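Local coordinates for Lin2960 protein (Listeria innocua, PDB 3OOP), which is of unknown function but probably binds DNA as a transcription regulator of the MarR family, at residues A[41-46]-A[95-100]. Residues are numbered along the deposited sequence; the frame is centred on the assembly and turned at random.
Sequences SVLEGI and LSLTDK
I46 and L43 of helix 37-49 pack against L95 and L97 of strand 94-97 in a buried, largely apolar helix-on-sheet contact. It lies in the winged helix-turn-helix domain of the MarR type, where strand 94-97 is the middle strand of the antiparallel wing sheet. The short axes of 41-46 and 95-97 stand perpendicular, 8.7 Å apart at closest approach. I46 has the largest share of the contact and uses both branches. Its chi1 of -62° sets CG1 beside the backbone N, and CG2 is then anti to that N. CG2 rests on the strand backbone, 3.9 Å from S96 CA and about as far from L95 O. The other branch ends at CD1, which meets L95 CD1 at 4.0 Å and also touches L95 CB. L97 makes the second set of contacts. Its CD2 lies 3.8 Å from L43 CD2, and the two side chains cross at a slant. The same L97 methyl is 4.1 Å from I46 CG2, so it touches both helix residues. CB of S96 points away from the helix. I81 of the neighbouring strand touches L43, I46 and L97, while I57 of helix 54-61 also packs on I46. Backbone bonds tie L95 to I52 and S96 to V82 across the sheet, and L97 N is bonded to E50 OE2. No hydrogen bond joins the two segments, which bury 212 Å² over both sides. Van der Waals packing, methyl on methyl and methyl on backbone, joins them, so their direct fit rests on the shapes of buried aliphatic groups and not on directional bonds.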
loop_
_atom_site.group_PDB
_atom_site.type_symbol
_atom_site.label_atom_id
_atom_site.label_comp_id
_atom_site.label_asym_id
_atom_site.label_seq_id
_atom_site.Cartn_x
_atom_site.Cartn_y
_atom_site.Cartn_z
ATOM N N SER A 41 -2.867 4.856 21.647
ATOM C CA SER A 41 -3.726 5.294 20.542
ATOM C C SER A 41 -4.940 6.045 21.065
ATOM O O SER A 41 -5.281 7.124 20.562
ATOM C CB SER A 41 -4.187 4.110 19.693
ATOM O OG SER A 41 -3.069 3.497 19.079
ATOM N N VAL A 42 -5.584 5.475 22.077
ATOM C CA VAL A 42 -6.781 6.078 22.646
ATOM C C VAL A 42 -6.437 7.362 23.412
ATOM O O VAL A 42 -7.084 8.388 23.213
ATOM C CB VAL A 42 -7.592 5.070 23.494
ATOM C CG1 VAL A 42 -8.726 5.771 24.208
ATOM C CG2 VAL A 42 -8.156 3.969 22.592
ATOM N N LEU A 43 -5.410 7.307 24.259
ATOM C CA LEU A 43 -4.956 8.485 25.015
ATOM C C LEU A 43 -4.615 9.670 24.122
ATOM O O LEU A 43 -5.057 10.794 24.390
ATOM C CB LEU A 43 -3.720 8.149 25.850
ATOM C CG LEU A 43 -3.799 7.835 27.329
ATOM C CD1 LEU A 43 -2.371 7.688 27.856
ATOM C CD2 LEU A 43 -4.562 8.909 28.127
ATOM N N GLU A 44 -3.807 9.411 23.089
ATOM C CA GLU A 44 -3.416 10.415 22.092
ATOM C C GLU A 44 -4.646 11.050 21.441
ATOM O O GLU A 44 -4.705 12.270 21.243
ATOM C CB GLU A 44 -2.508 9.760 21.032
ATOM C CG GLU A 44 -2.442 10.469 19.678
ATOM C CD GLU A 44 -2.082 9.521 18.543
ATOM O OE1 GLU A 44 -2.858 9.433 17.568
ATOM O OE2 GLU A 44 -1.034 8.852 18.622
ATOM N N GLY A 45 -5.620 10.208 21.086
ATOM C CA GLY A 45 -6.862 10.676 20.473
ATOM C C GLY A 45 -7.650 11.552 21.421
ATOM O O GLY A 45 -8.202 12.568 21.021
ATOM N N ILE A 46 -7.718 11.147 22.685
ATOM C CA ILE A 46 -8.377 11.963 23.703
ATOM C C ILE A 46 -7.665 13.309 23.878
ATOM O O ILE A 46 -8.310 14.359 23.846
ATOM C CB ILE A 46 -8.546 11.206 25.049
ATOM C CG1 ILE A 46 -9.440 9.974 24.851
ATOM C CG2 ILE A 46 -9.163 12.126 26.106
ATOM C CD1 ILE A 46 -9.526 9.020 26.062
ATOM N N LEU A 95 -15.004 12.153 27.304
ATOM C CA LEU A 95 -13.737 11.791 27.928
ATOM C C LEU A 95 -12.750 12.940 27.810
ATOM O O LEU A 95 -12.675 13.594 26.767
ATOM C CB LEU A 95 -13.134 10.572 27.232
ATOM C CG LEU A 95 -14.066 9.388 26.979
ATOM C CD1 LEU A 95 -13.452 8.454 25.947
ATOM C CD2 LEU A 95 -14.348 8.688 28.282
ATOM N N SER A 96 -11.997 13.164 28.885
ATOM C CA SER A 96 -10.955 14.188 28.923
ATOM C C SER A 96 -9.816 13.682 29.794
ATOM O O SER A 96 -9.984 12.724 30.528
ATOM C CB SER A 96 -11.498 15.494 29.503
ATOM O OG SER A 96 -12.685 15.905 28.846
ATOM N N LEU A 97 -8.665 14.340 29.727
ATOM C CA LEU A 97 -7.515 13.920 30.519
ATOM C C LEU A 97 -7.572 14.429 31.954
ATOM O O LEU A 97 -8.073 15.524 32.210
ATOM C CB LEU A 97 -6.220 14.424 29.864
ATOM C CG LEU A 97 -5.928 14.008 28.422
ATOM C CD1 LEU A 97 -4.681 14.727 27.925
ATOM C CD2 LEU A 97 -5.766 12.507 28.289
ATOM N N THR A 98 -7.039 13.632 32.877
ATOM C CA THR A 98 -6.708 14.107 34.215
ATOM C C THR A 98 -5.344 14.804 34.164
ATOM O O THR A 98 -4.630 14.721 33.155
ATOM C CB THR A 98 -6.602 12.942 35.214
ATOM O OG1 THR A 98 -5.562 12.052 34.786
ATOM C CG2 THR A 98 -7.919 12.170 35.313
ATOM N N ASP A 99 -4.966 15.473 35.253
ATOM C CA ASP A 99 -3.607 16.007 35.365
ATOM C C ASP A 99 -2.536 14.935 35.115
ATOM O O ASP A 99 -1.531 15.192 34.426
ATOM C CB ASP A 99 -3.371 16.655 36.731
ATOM C CG ASP A 99 -4.058 18.010 36.876
ATOM O OD1 ASP A 99 -4.596 18.558 35.880
ATOM O OD2 ASP A 99 -4.058 18.526 38.017
ATOM N N LYS A 100 -2.748 13.746 35.672
ATOM C CA LYS A 100 -1.825 12.630 35.469
ATOM C C LYS A 100 -1.803 12.202 34.003
ATOM O O LYS A 100 -0.734 11.960 33.442
ATOM C CB LYS A 100 -2.176 11.443 36.363
ATOM C CG LYS A 100 -1.112 10.358 36.345
ATOM C CD LYS A 100 -1.541 9.133 37.145
ATOM C CE LYS A 100 -0.395 8.121 37.247
ATOM N NZ LYS A 100 -0.794 6.922 38.051
#